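Local coordinates for aspartate semialdehyde dehydrogenase (Francisella tularensis subsp. tularensis, PDB 4WOJ), which probably catalyses the NADPH-dependent reductive dephosphorylation of L-aspartyl-4-phosphate to L-aspartate-semialdehyde, an early step toward lysine, methionine and threonine, at residues 157-162 with 259-264; 7-12 with 35-40; 178-183 with 214-219. All coordinates share one frame; numbering follows the deposited sequence.

Contact 1 of 3, residues 157-162 with 259-264; sequences DLVEWV and KTIPVD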
ATOM      1  N   ASP B 157      10.710 -12.108 -23.274  1.00 33.36           N
ATOM      2  CA  ASP B 157       9.298 -12.238 -23.550  1.00 33.95           C
ATOM      3  C   ASP B 157       8.645 -13.357 -22.744  1.00 34.54           C
ATOM      4  O   ASP B 157       7.839 -14.133 -23.285  1.00 32.84           O
ATOM      5  CB  ASP B 157       9.059 -12.466 -25.042  1.00 38.44           C
ATOM      6  CG  ASP B 157       7.634 -12.161 -25.447  1.00 44.94           C
ATOM      7  OD1 ASP B 157       6.952 -11.357 -24.745  1.00 47.49           O
ATOM      8  OD2 ASP B 157       7.182 -12.728 -26.472  1.00 50.44           O
ATOM      9  N   LEU B 158       8.974 -13.438 -21.453  1.00 31.62           N
ATOM     10  CA  LEU B 158       8.421 -14.493 -20.584  1.00 29.65           C
ATOM     11  C   LEU B 158       7.150 -14.114 -19.817  1.00 27.38           C
ATOM     12  O   LEU B 158       6.505 -14.964 -19.218  1.00 25.21           O
ATOM     13  CB  LEU B 158       9.506 -14.996 -19.630  1.00 30.58           C
ATOM     14  CG  LEU B 158      10.597 -15.824 -20.333  1.00 30.78           C
ATOM     15  CD1 LEU B 158      11.683 -16.221 -19.373  1.00 30.35           C
ATOM     16  CD2 LEU B 158      10.034 -17.090 -20.977  1.00 31.28           C
ATOM     17  N   VAL B 159       6.744 -12.851 -19.895  1.00 25.28           N
ATOM     18  CA  VAL B 159       5.632 -12.369 -19.076  1.00 22.98           C
ATOM     19  C   VAL B 159       4.366 -12.322 -19.920  1.00 24.95           C
ATOM     20  O   VAL B 159       4.344 -11.627 -20.946  1.00 22.05           O
ATOM     21  CB  VAL B 159       5.926 -10.953 -18.546  1.00 20.75           C
ATOM     22  CG1 VAL B 159       4.720 -10.388 -17.827  1.00 20.45           C
ATOM     23  CG2 VAL B 159       7.152 -10.966 -17.662  1.00 20.05           C
ATOM     24  N   GLU B 160       3.328 -13.024 -19.443  1.00 27.23           N
ATOM     25  CA  GLU B 160       2.005 -13.107 -20.090  1.00 28.58           C
ATOM     26  C   GLU B 160       1.119 -11.950 -19.629  1.00 29.37           C
ATOM     27  O   GLU B 160       0.481 -11.318 -20.451  1.00 28.98           O
ATOM     28  CB  GLU B 160       1.305 -14.436 -19.765  1.00 31.39           C
ATOM     29  CG  GLU B 160       0.121 -14.755 -20.687  1.00 35.15           C
ATOM     30  CD  GLU B 160      -0.439 -16.162 -20.506  1.00 37.63           C
ATOM     31  OE1 GLU B 160       0.304 -17.163 -20.624  1.00 40.60           O
ATOM     32  OE2 GLU B 160      -1.650 -16.288 -20.252  1.00 41.72           O
ATOM     33  N   TRP B 161       1.060 -11.718 -18.306  1.00 26.74           N
ATOM     34  CA  TRP B 161       0.519 -10.471 -17.735  1.00 25.83           C
ATOM     35  C   TRP B 161       1.059 -10.096 -16.352  1.00 24.92           C
ATOM     36  O   TRP B 161       1.686 -10.894 -15.703  1.00 21.50           O
ATOM     37  CB  TRP B 161      -1.003 -10.439 -17.708  1.00 24.88           C
ATOM     38  CG  TRP B 161      -1.728 -11.522 -16.984  1.00 25.33           C
ATOM     39  CD1 TRP B 161      -2.538 -12.462 -17.569  1.00 22.17           C
ATOM     40  CD2 TRP B 161      -1.825 -11.738 -15.556  1.00 24.06           C
ATOM     41  NE1 TRP B 161      -3.096 -13.245 -16.618  1.00 24.09           N
ATOM     42  CE2 TRP B 161      -2.684 -12.840 -15.374  1.00 22.66           C
ATOM     43  CE3 TRP B 161      -1.253 -11.129 -14.427  1.00 22.83           C
ATOM     44  CZ2 TRP B 161      -2.990 -13.359 -14.117  1.00 21.53           C
ATOM     45  CZ3 TRP B 161      -1.552 -11.641 -13.164  1.00 22.09           C
ATOM     46  CH2 TRP B 161      -2.414 -12.748 -13.019  1.00 24.54           C
ATOM     47  N   VAL B 162       0.737  -8.865 -15.919  1.00 25.60           N
ATOM     48  CA  VAL B 162       1.137  -8.319 -14.610  1.00 24.76           C
ATOM     49  C   VAL B 162       0.010  -7.614 -13.854  1.00 26.59           C
ATOM     50  O   VAL B 162      -0.525  -6.626 -14.332  1.00 27.32           O
ATOM     51  CB  VAL B 162       2.239  -7.235 -14.780  1.00 23.79           C
ATOM     52  CG1 VAL B 162       2.761  -6.809 -13.435  1.00 22.76           C
ATOM     53  CG2 VAL B 162       3.361  -7.730 -15.688  1.00 22.69           C
ATOM     54  N   LYS B 259       2.453  -8.979 -29.321  1.00 50.15           N
ATOM     55  CA  LYS B 259       1.396  -9.551 -28.522  1.00 53.45           C
ATOM     56  C   LYS B 259       1.198  -8.709 -27.277  1.00 46.00           C
ATOM     57  O   LYS B 259       2.093  -8.633 -26.437  1.00 51.81           O
ATOM     58  CB  LYS B 259       1.805 -10.984 -28.140  1.00 54.36           C
ATOM     59  CG  LYS B 259       0.733 -11.782 -27.420  1.00 55.88           C
ATOM     60  CD  LYS B 259       1.358 -12.955 -26.690  1.00 56.43           C
ATOM     61  CE  LYS B 259       0.312 -13.981 -26.270  1.00 59.95           C
ATOM     62  NZ  LYS B 259      -0.149 -14.825 -27.409  1.00 57.82           N
ATOM     63  N   THR B 260       0.037  -8.091 -27.121  1.00 42.04           N
ATOM     64  CA  THR B 260      -0.141  -7.245 -25.937  1.00 43.21           C
ATOM     65  C   THR B 260       0.003  -8.008 -24.612  1.00 40.12           C
ATOM     66  O   THR B 260      -0.543  -9.086 -24.418  1.00 39.86           O
ATOM     67  CB  THR B 260      -1.455  -6.468 -25.898  1.00 43.64           C
ATOM     68  OG1 THR B 260      -1.451  -5.654 -24.708  1.00 39.67           O
ATOM     69  CG2 THR B 260      -2.666  -7.412 -25.887  1.00 44.12           C
ATOM     70  N   ILE B 261       0.782  -7.429 -23.720  1.00 36.16           N
ATOM     71  CA  ILE B 261       0.895  -7.911 -22.362  1.00 32.11           C
ATOM     72  C   ILE B 261      -0.032  -7.024 -21.536  1.00 29.23           C
ATOM     73  O   ILE B 261       0.247  -5.819 -21.342  1.00 29.73           O
ATOM     74  CB  ILE B 261       2.340  -7.767 -21.873  1.00 36.51           C
ATOM     75  CG1 ILE B 261       3.241  -8.702 -22.660  1.00 37.24           C
ATOM     76  CG2 ILE B 261       2.479  -7.995 -20.357  1.00 35.09           C
ATOM     77  CD1 ILE B 261       4.676  -8.211 -22.630  1.00 41.39           C
ATOM     78  N   PRO B 262      -1.137  -7.595 -21.045  1.00 25.47           N
ATOM     79  CA  PRO B 262      -1.986  -6.795 -20.195  1.00 26.08           C
ATOM     80  C   PRO B 262      -1.266  -6.384 -18.894  1.00 25.15           C
ATOM     81  O   PRO B 262      -0.501  -7.160 -18.325  1.00 25.92           O
ATOM     82  CB  PRO B 262      -3.164  -7.722 -19.905  1.00 25.37           C
ATOM     83  CG  PRO B 262      -3.122  -8.793 -20.929  1.00 24.79           C
ATOM     84  CD  PRO B 262      -1.691  -8.932 -21.284  1.00 26.45           C
ATOM     85  N   VAL B 263      -1.517  -5.157 -18.451  1.00 26.09           N
ATOM     86  CA  VAL B 263      -1.073  -4.659 -17.118  1.00 24.16           C
ATOM     87  C   VAL B 263      -2.300  -4.063 -16.471  1.00 23.90           C
ATOM     88  O   VAL B 263      -3.039  -3.303 -17.067  1.00 27.29           O
ATOM     89  CB  VAL B 263       0.091  -3.651 -17.179  1.00 24.29           C
ATOM     90  CG1 VAL B 263       0.510  -3.166 -15.777  1.00 24.71           C
ATOM     91  CG2 VAL B 263       1.308  -4.274 -17.852  1.00 22.94           C
ATOM     92  N   ASP B 264      -2.583  -4.469 -15.258  1.00 24.91           N
ATOM     93  CA  ASP B 264      -3.748  -3.936 -14.582  1.00 24.95           C
ATOM     94  C   ASP B 264      -3.489  -3.999 -13.088  1.00 23.95           C
ATOM     95  O   ASP B 264      -2.518  -4.577 -12.646  1.00 22.41           O
ATOM     96  CB  ASP B 264      -5.018  -4.716 -14.970  1.00 26.51           C
ATOM     97  CG  ASP B 264      -6.285  -3.814 -15.038  1.00 29.37           C
ATOM     98  OD1 ASP B 264      -6.305  -2.749 -14.344  1.00 26.42           O
ATOM     99  OD2 ASP B 264      -7.242  -4.167 -15.819  1.00 27.05           O
TER

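Contact 2 of 3, residues 7-12 with 35-40; sequences MLKVGF and CILPTF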
ATOM      1  N   MET B   7      28.643  22.646 -31.516  1.00 68.81           N
ATOM      2  CA  MET B   7      28.411  22.000 -30.233  1.00 58.47           C
ATOM      3  C   MET B   7      26.907  22.046 -30.155  1.00 52.36           C
ATOM      4  O   MET B   7      26.307  22.921 -30.773  1.00 55.05           O
ATOM      5  CB  MET B   7      29.024  22.826 -29.111  1.00 53.21           C
ATOM      6  CG  MET B   7      29.419  22.048 -27.858  1.00 52.40           C
ATOM      7  SD  MET B   7      30.428  22.987 -26.660  1.00 51.13           S
ATOM      8  CE  MET B   7      32.054  22.341 -27.013  1.00 47.86           C
ATOM      9  N   LEU B   8      26.278  21.161 -29.403  1.00 45.71           N
ATOM     10  CA  LEU B   8      24.825  21.245 -29.295  1.00 44.30           C
ATOM     11  C   LEU B   8      24.289  22.266 -28.305  1.00 42.41           C
ATOM     12  O   LEU B   8      24.730  22.342 -27.157  1.00 43.48           O
ATOM     13  CB  LEU B   8      24.230  19.876 -29.035  1.00 44.67           C
ATOM     14  CG  LEU B   8      24.329  19.008 -30.286  1.00 43.53           C
ATOM     15  CD1 LEU B   8      23.758  17.630 -30.017  1.00 45.27           C
ATOM     16  CD2 LEU B   8      23.628  19.667 -31.463  1.00 42.98           C
ATOM     17  N   LYS B   9      23.354  23.078 -28.774  1.00 40.66           N
ATOM     18  CA  LYS B   9      22.735  24.047 -27.907  1.00 46.73           C
ATOM     19  C   LYS B   9      21.527  23.402 -27.264  1.00 45.77           C
ATOM     20  O   LYS B   9      20.554  23.111 -27.944  1.00 44.05           O
ATOM     21  CB  LYS B   9      22.317  25.279 -28.685  1.00 48.26           C
ATOM     22  CG  LYS B   9      23.453  25.902 -29.455  1.00 48.93           C
ATOM     23  CD  LYS B   9      23.009  27.224 -30.040  1.00 51.68           C
ATOM     24  CE  LYS B   9      23.278  28.341 -29.043  1.00 55.30           C
ATOM     25  NZ  LYS B   9      22.777  29.650 -29.555  1.00 57.99           N
ATOM     26  N   VAL B  10      21.593  23.215 -25.947  1.00 45.74           N
ATOM     27  CA  VAL B  10      20.546  22.521 -25.212  1.00 42.70           C
ATOM     28  C   VAL B  10      19.903  23.437 -24.206  1.00 41.08           C
ATOM     29  O   VAL B  10      20.583  24.016 -23.363  1.00 34.05           O
ATOM     30  CB  VAL B  10      21.084  21.308 -24.442  1.00 42.52           C
ATOM     31  CG1 VAL B  10      19.930  20.417 -24.007  1.00 43.23           C
ATOM     32  CG2 VAL B  10      22.057  20.521 -25.294  1.00 43.45           C
ATOM     33  N   GLY B  11      18.578  23.521 -24.283  1.00 41.07           N
ATOM     34  CA  GLY B  11      17.793  24.389 -23.410  1.00 38.94           C
ATOM     35  C   GLY B  11      17.063  23.554 -22.382  1.00 39.55           C
ATOM     36  O   GLY B  11      16.609  22.455 -22.676  1.00 36.84           O
ATOM     37  N   PHE B  12      16.973  24.076 -21.169  1.00 40.51           N
ATOM     38  CA  PHE B  12      16.345  23.365 -20.065  1.00 40.94           C
ATOM     39  C   PHE B  12      15.140  24.132 -19.514  1.00 42.65           C
ATOM     40  O   PHE B  12      15.277  25.257 -19.029  1.00 35.03           O
ATOM     41  CB  PHE B  12      17.375  23.099 -18.955  1.00 40.78           C
ATOM     42  CG  PHE B  12      18.479  22.194 -19.392  1.00 39.15           C
ATOM     43  CD1 PHE B  12      18.319  20.802 -19.343  1.00 38.84           C
ATOM     44  CD2 PHE B  12      19.640  22.716 -19.935  1.00 35.98           C
ATOM     45  CE1 PHE B  12      19.330  19.955 -19.796  1.00 38.45           C
ATOM     46  CE2 PHE B  12      20.662  21.881 -20.376  1.00 37.20           C
ATOM     47  CZ  PHE B  12      20.504  20.497 -20.319  1.00 37.90           C
ATOM     48  N   CYS B  35      29.850  18.669 -22.988  1.00 45.49           N
ATOM     49  CA  CYS B  35      29.954  18.867 -24.449  1.00 50.75           C
ATOM     50  C   CYS B  35      28.721  19.463 -25.082  1.00 46.53           C
ATOM     51  O   CYS B  35      28.334  19.098 -26.189  1.00 43.49           O
ATOM     52  CB  CYS B  35      30.295  17.548 -25.126  1.00 57.78           C
ATOM     53  SG  CYS B  35      31.842  16.889 -24.503  1.00 70.08           S
ATOM     54  N   ILE B  36      28.128  20.407 -24.373  1.00 43.22           N
ATOM     55  CA  ILE B  36      26.927  21.066 -24.816  1.00 41.28           C
ATOM     56  C   ILE B  36      26.962  22.510 -24.370  1.00 41.00           C
ATOM     57  O   ILE B  36      27.729  22.866 -23.469  1.00 42.81           O
ATOM     58  CB  ILE B  36      25.693  20.391 -24.186  1.00 44.49           C
ATOM     59  CG1 ILE B  36      25.816  20.388 -22.654  1.00 44.40           C
ATOM     60  CG2 ILE B  36      25.536  18.959 -24.687  1.00 40.22           C
ATOM     61  CD1 ILE B  36      24.501  20.175 -21.952  1.00 43.85           C
ATOM     62  N   LEU B  37      26.125  23.335 -24.985  1.00 38.55           N
ATOM     63  CA  LEU B  37      25.982  24.742 -24.590  1.00 35.49           C
ATOM     64  C   LEU B  37      24.641  24.941 -23.881  1.00 34.79           C
ATOM     65  O   LEU B  37      23.624  25.230 -24.510  1.00 39.01           O
ATOM     66  CB  LEU B  37      26.130  25.682 -25.813  1.00 34.33           C
ATOM     67  CG  LEU B  37      27.417  25.481 -26.636  1.00 36.31           C
ATOM     68  CD1 LEU B  37      27.481  26.374 -27.871  1.00 33.51           C
ATOM     69  CD2 LEU B  37      28.635  25.713 -25.749  1.00 40.57           C
ATOM     70  N   PRO B  38      24.624  24.785 -22.563  1.00 34.30           N
ATOM     71  CA  PRO B  38      23.337  24.850 -21.912  1.00 36.05           C
ATOM     72  C   PRO B  38      22.742  26.240 -21.929  1.00 40.78           C
ATOM     73  O   PRO B  38      23.471  27.222 -21.925  1.00 46.10           O
ATOM     74  CB  PRO B  38      23.637  24.427 -20.472  1.00 35.46           C
ATOM     75  CG  PRO B  38      24.968  23.774 -20.527  1.00 37.29           C
ATOM     76  CD  PRO B  38      25.698  24.515 -21.603  1.00 36.94           C
ATOM     77  N   THR B  39      21.419  26.302 -21.960  1.00 41.02           N
ATOM     78  CA  THR B  39      20.690  27.529 -21.754  1.00 41.62           C
ATOM     79  C   THR B  39      19.514  27.208 -20.857  1.00 40.36           C
ATOM     80  O   THR B  39      18.836  26.219 -21.064  1.00 48.37           O
ATOM     81  CB  THR B  39      20.226  28.118 -23.087  1.00 43.59           C
ATOM     82  OG1 THR B  39      21.376  28.452 -23.869  1.00 47.57           O
ATOM     83  CG2 THR B  39      19.374  29.350 -22.882  1.00 43.91           C
ATOM     84  N   PHE B  40      19.266  28.067 -19.888  1.00 39.96           N
ATOM     85  CA  PHE B  40      18.319  27.780 -18.844  1.00 40.59           C
ATOM     86  C   PHE B  40      17.119  28.697 -18.940  1.00 44.16           C
ATOM     87  O   PHE B  40      17.233  29.904 -18.747  1.00 44.92           O
ATOM     88  CB  PHE B  40      19.015  27.879 -17.477  1.00 42.84           C
ATOM     89  CG  PHE B  40      19.890  26.697 -17.205  1.00 44.17           C
ATOM     90  CD1 PHE B  40      19.333  25.503 -16.749  1.00 42.72           C
ATOM     91  CD2 PHE B  40      21.241  26.727 -17.510  1.00 41.52           C
ATOM     92  CE1 PHE B  40      20.123  24.395 -16.537  1.00 39.78           C
ATOM     93  CE2 PHE B  40      22.025  25.607 -17.325  1.00 39.92           C
ATOM     94  CZ  PHE B  40      21.460  24.442 -16.832  1.00 39.39           C
TER

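Contact 3 of 3, residues 178-183 with 214-219; sequences MQELLQ and KIPQQK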
ATOM      1  N   MET B 178       3.722  17.587  -1.547  1.00 37.57           N
ATOM      2  CA  MET B 178       4.641  17.035  -0.552  1.00 36.96           C
ATOM      3  C   MET B 178       4.705  17.911   0.665  1.00 37.80           C
ATOM      4  O   MET B 178       4.664  17.448   1.802  1.00 37.25           O
ATOM      5  CB  MET B 178       6.038  16.918  -1.129  1.00 35.75           C
ATOM      6  CG  MET B 178       6.985  16.091  -0.266  1.00 38.55           C
ATOM      7  SD  MET B 178       8.415  15.700  -1.299  1.00 42.71           S
ATOM      8  CE  MET B 178       9.287  14.400  -0.490  1.00 44.40           C
ATOM      9  N   GLN B 179       4.841  19.193   0.405  1.00 41.56           N
ATOM     10  CA  GLN B 179       4.819  20.184   1.476  1.00 42.70           C
ATOM     11  C   GLN B 179       3.534  20.038   2.261  1.00 39.19           C
ATOM     12  O   GLN B 179       3.548  19.990   3.486  1.00 40.68           O
ATOM     13  CB  GLN B 179       4.927  21.591   0.895  1.00 44.01           C
ATOM     14  CG  GLN B 179       6.356  22.052   0.727  1.00 42.74           C
ATOM     15  CD  GLN B 179       6.527  23.128  -0.330  1.00 47.07           C
ATOM     16  OE1 GLN B 179       5.566  23.734  -0.796  1.00 51.49           O
ATOM     17  NE2 GLN B 179       7.769  23.361  -0.718  1.00 51.24           N
ATOM     18  N   GLU B 180       2.419  19.955   1.550  1.00 37.09           N
ATOM     19  CA  GLU B 180       1.126  19.717   2.216  1.00 37.28           C
ATOM     20  C   GLU B 180       1.201  18.483   3.140  1.00 35.72           C
ATOM     21  O   GLU B 180       0.864  18.559   4.318  1.00 35.22           O
ATOM     22  CB  GLU B 180      -0.035  19.601   1.200  1.00 36.51           C
ATOM     23  CG  GLU B 180      -1.345  20.087   1.795  1.00 42.89           C
ATOM     24  CD  GLU B 180      -2.556  19.893   0.899  1.00 51.18           C
ATOM     25  OE1 GLU B 180      -2.932  18.729   0.676  1.00 61.91           O
ATOM     26  OE2 GLU B 180      -3.160  20.897   0.432  1.00 52.58           O
ATOM     27  N   LEU B 181       1.680  17.357   2.606  1.00 31.73           N
ATOM     28  CA  LEU B 181       1.719  16.115   3.371  1.00 29.01           C
ATOM     29  C   LEU B 181       2.530  16.331   4.630  1.00 28.64           C
ATOM     30  O   LEU B 181       2.117  15.902   5.738  1.00 23.94           O
ATOM     31  CB  LEU B 181       2.278  14.935   2.545  1.00 28.00           C
ATOM     32  CG  LEU B 181       2.724  13.704   3.371  1.00 28.12           C
ATOM     33  CD1 LEU B 181       1.627  13.076   4.187  1.00 26.91           C
ATOM     34  CD2 LEU B 181       3.342  12.649   2.485  1.00 29.18           C
ATOM     35  N   LEU B 182       3.704  16.940   4.465  1.00 30.04           N
ATOM     36  CA  LEU B 182       4.584  17.211   5.633  1.00 30.45           C
ATOM     37  C   LEU B 182       3.851  18.063   6.634  1.00 29.15           C
ATOM     38  O   LEU B 182       3.919  17.834   7.813  1.00 28.35           O
ATOM     39  CB  LEU B 182       5.888  17.884   5.241  1.00 30.67           C
ATOM     40  CG  LEU B 182       6.852  17.047   4.395  1.00 29.42           C
ATOM     41  CD1 LEU B 182       7.959  17.922   3.839  1.00 28.49           C
ATOM     42  CD2 LEU B 182       7.406  15.881   5.197  1.00 29.69           C
ATOM     43  N   GLN B 183       3.091  19.014   6.141  1.00 31.70           N
ATOM     44  CA  GLN B 183       2.393  19.935   7.024  1.00 34.20           C
ATOM     45  C   GLN B 183       1.191  19.307   7.743  1.00 35.15           C
ATOM     46  O   GLN B 183       1.013  19.470   8.954  1.00 41.84           O
ATOM     47  CB  GLN B 183       1.989  21.156   6.225  1.00 37.16           C
ATOM     48  CG  GLN B 183       0.898  21.964   6.857  1.00 41.90           C
ATOM     49  CD  GLN B 183       1.081  23.399   6.513  1.00 46.56           C
ATOM     50  OE1 GLN B 183       1.004  23.768   5.344  1.00 48.55           O
ATOM     51  NE2 GLN B 183       1.381  24.224   7.531  1.00 47.44           N
ATOM     52  N   LYS B 214      -8.675  23.387   9.300  1.00 47.30           N
ATOM     53  CA  LYS B 214      -7.623  23.206  10.312  1.00 46.37           C
ATOM     54  C   LYS B 214      -6.415  22.516   9.693  1.00 47.12           C
ATOM     55  O   LYS B 214      -5.263  22.838   9.984  1.00 50.97           O
ATOM     56  CB  LYS B 214      -8.129  22.328  11.447  1.00 46.74           C
ATOM     57  CG  LYS B 214      -9.331  22.881  12.192  1.00 49.95           C
ATOM     58  CD  LYS B 214      -8.926  23.736  13.389  1.00 53.53           C
ATOM     59  CE  LYS B 214     -10.115  24.021  14.303  1.00 54.37           C
ATOM     60  NZ  LYS B 214      -9.775  23.655  15.705  1.00 57.78           N
ATOM     61  N   ILE B 215      -6.710  21.555   8.838  1.00 41.92           N
ATOM     62  CA  ILE B 215      -5.715  20.739   8.191  1.00 39.29           C
ATOM     63  C   ILE B 215      -5.820  20.902   6.703  1.00 38.11           C
ATOM     64  O   ILE B 215      -6.772  20.399   6.102  1.00 39.13           O
ATOM     65  CB  ILE B 215      -5.993  19.251   8.475  1.00 38.08           C
ATOM     66  CG1 ILE B 215      -5.882  18.959   9.983  1.00 35.63           C
ATOM     67  CG2 ILE B 215      -5.047  18.373   7.666  1.00 35.65           C
ATOM     68  CD1 ILE B 215      -4.617  19.479  10.631  1.00 33.43           C
ATOM     69  N   PRO B 216      -4.832  21.558   6.090  1.00 34.28           N
ATOM     70  CA  PRO B 216      -4.909  21.837   4.674  1.00 33.90           C
ATOM     71  C   PRO B 216      -4.872  20.575   3.832  1.00 32.60           C
ATOM     72  O   PRO B 216      -3.992  19.749   4.005  1.00 29.32           O
ATOM     73  CB  PRO B 216      -3.648  22.649   4.417  1.00 31.22           C
ATOM     74  CG  PRO B 216      -2.689  22.108   5.391  1.00 33.09           C
ATOM     75  CD  PRO B 216      -3.492  21.836   6.621  1.00 34.33           C
ATOM     76  N   GLN B 217      -5.826  20.446   2.926  1.00 33.55           N
ATOM     77  CA  GLN B 217      -5.977  19.231   2.157  1.00 33.45           C
ATOM     78  C   GLN B 217      -6.458  19.460   0.735  1.00 37.70           C
ATOM     79  O   GLN B 217      -6.944  18.546   0.094  1.00 40.27           O
ATOM     80  CB  GLN B 217      -6.947  18.300   2.865  1.00 33.14           C
ATOM     81  CG  GLN B 217      -8.171  18.970   3.448  1.00 31.38           C
ATOM     82  CD  GLN B 217      -8.863  18.085   4.467  1.00 31.03           C
ATOM     83  OE1 GLN B 217      -9.700  17.259   4.094  1.00 27.67           O
ATOM     84  NE2 GLN B 217      -8.510  18.246   5.757  1.00 29.73           N
ATOM     85  N   GLN B 218      -6.327  20.668   0.230  1.00 41.89           N
ATOM     86  CA  GLN B 218      -6.798  20.946  -1.120  1.00 46.87           C
ATOM     87  C   GLN B 218      -5.926  20.253  -2.157  1.00 49.88           C
ATOM     88  O   GLN B 218      -6.434  19.735  -3.164  1.00 51.38           O
ATOM     89  CB  GLN B 218      -6.833  22.444  -1.431  1.00 50.20           C
ATOM     90  CG  GLN B 218      -7.716  23.317  -0.537  1.00 54.59           C
ATOM     91  CD  GLN B 218      -8.906  22.594   0.091  1.00 57.58           C
ATOM     92  OE1 GLN B 218      -8.986  22.422   1.326  1.00 61.12           O
ATOM     93  NE2 GLN B 218      -9.833  22.165  -0.750  1.00 52.90           N
ATOM     94  N   LYS B 219      -4.622  20.243  -1.902  1.00 46.52           N
ATOM     95  CA  LYS B 219      -3.660  19.648  -2.829  1.00 47.36           C
ATOM     96  C   LYS B 219      -3.794  18.133  -2.911  1.00 42.77           C
ATOM     97  O   LYS B 219      -3.645  17.571  -3.971  1.00 44.56           O
ATOM     98  CB  LYS B 219      -2.226  19.995  -2.426  1.00 54.15           C
ATOM     99  CG  LYS B 219      -1.944  21.481  -2.283  1.00 57.28           C
ATOM    100  CD  LYS B 219      -1.891  22.186  -3.632  1.00 61.66           C
ATOM    101  CE  LYS B 219      -1.962  23.696  -3.482  1.00 64.71           C
ATOM    102  NZ  LYS B 219      -1.130  24.195  -2.341  1.00 68.61           N
TER

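Contact 1 of 3, residues 157-162 with 259-264
Val162 and Val263 pair as neighbours in a parallel beta bridge, their CA atoms 5.0 Å apart, where strand 263-266, outermost in the sheet of this chain, joins strand 159-167 in the mixed sheet of the dimerisation domain. Two backbone bonds define the pairing, and both belong to Val162. Its N donates to Pro262 O at 3.2 Å with an N-H...O angle of 161°, and its O receives Asp264 N at 3.1 Å. The valine side chains leave the sheet on the same face. One residue earlier, Pro262, whose own ring closes off its N, lies against Trp161: the ring carbon CD of Pro262 is 3.9 Å from CB of Trp161. CG of Trp161 stands between the backbone N and the carbonyl carbon (chi1 57°); the indole beyond it leads away and packs on Leu339 of the second subunit. Before the bridge the two segments meet mainly through side chains. CG2 of Ile261 comes 4.1 Å from CG1 of Val159, the two side chains crossing at about a right angle, while CG1 of Ile261 rests against the carbonyl oxygen of Val159. The chain turns a corner at Glu160, where Glu160 and Trp161 form a classic beta bulge against Lys283. In the next shell, helix 242-255 covers Ile261 and Val263 through Leu251, and OD1 of Asp157 forms a salt bridge with NH2 of Arg285 at the start of the segment. Asp157, at positive phi, is the C-prime residue of the Schellman motif that ends the preceding helix. At the opposite end, OD2 of Asp264 accepts a hydrogen bond from the backbone N of Leu338 of the second subunit.

Contact 2 of 3, residues 7-12 with 35-40
Phe12 and Phe40 lie side by side on one face of the parallel strands 8-13 and 36-42, which helix 18-30 links as a beta-alpha-beta unit of the Rossmann-type NAD-binding domain. Their planes are inclined by only 21°, but with centroids 5.2 Å apart the rings are slid past each other and barely overlap. CB and CD2 of Phe12 do the touching: CB is 3.8 Å from CD1 of Phe40, and CD2 sits over one face of the Phe40 ring, 3.8 Å from CE1. The edge of Phe12 meets the apolar residues further back along the strand, CE2 reaching CB of Pro38 at 3.9 Å. Next to them CG2 of Val10 packs on CB of Ile36 at 3.8 Å. Helix 18-30 covers the two rings through Met27 and Met24, and Leu365 of helix 354-369 lies over Val10.

At the outer, exposed end Met7 crosses Leu37 at about a right angle. CG of Met7 is anti to the backbone N (chi1 -154°), against Cys35 O, and beyond it SD of Met7 lies 3.4 Å from CD2 of Leu37. The backbone ladder runs in register from Lys9 with Leu37 to Phe12 with Phe40, the strand axes inclined at 26°. Leu37 N donates to Leu8 O at 2.8 Å and nearly straight, whereas Val10 N reaches Leu37 O at 3.2 Å. Thr39 N to Val10 O and Phe12 N to Thr39 O complete the set of four. Pro38 has no N-H to give, but its N faces away from this ladder and the pairing is undisturbed. On the far side of strand 8-13, Lys9 N donates to OD2 of Asp73.

Contact 3 of 3, residues 178-183 with 214-219
Glu180, in the first half of helix 175-191, pushes its carboxylate against the loop residues Pro216-Lys219, and most of the tight packing of this contact is its own. The backbone N of Lys219 donates to OE2 of Glu180 at 2.8 Å, with an N-H...O angle of 157°, meeting the oxygen on its syn side and 22° out of the carboxylate plane. OE1 of Glu180 takes a further backbone N-H, that of Thr220, so the two oxygens hold successive amides of the loop. The acid's chain is extended beyond CG (chi2 -175°), which carries CD out from the helix. There CD of Glu180 lies between Pro216 O, at 3.4 Å, and CB of Lys219, at 3.3 Å. The negative charge of the buried carboxylate is probably stabilised by the two amide N-H groups, with NZ of Lys219, 4.8 Å from OE2 of Glu180, near but not in contact. Within this ordered part of the loop, NE2 of the buried Gln217 bonds Ile215 O, at 2.8 Å, and also Ser209 O.

The other part is looser. One helical turn on, the chain of Gln183 crosses the Pro216 ring at about a right angle, and the touch is a van der Waals one, CG of Gln183 to CG of Pro216 at 3.9 Å. Gln218 is exposed, and so is Lys219, whose amine end leads away although its N and CB pack on Glu180.

This joins the irregular chain between helices 198-209 and 242-255 to the flank of helix 175-191, with Ile215 reaching Leu187 and Leu188 of that helix and Leu208 of helix 198-209, while Gln179 and Leu182 pack on Ile198 and Arg201 of the second subunit.

Overall arrangement
The three contacts are separate, with centres 37 to 39 Å apart and no touching atoms. Contact 2 lies in the NAD-binding domain and closes in sequence before the others open; its nearest atoms are about 30 Å from contact 1 and about 20 Å from contact 3. Contacts 1 and 3 share the dimerisation domain on opposite sides of the chain's centre, about 23 Å apart at their nearest atoms. Contact 3 is nested within the chain loop that contact 1 closes, and both touch the second subunit, whereas contact 2 touches no other chain. None lies at the predicted catalytic residues, Cys141 and His276.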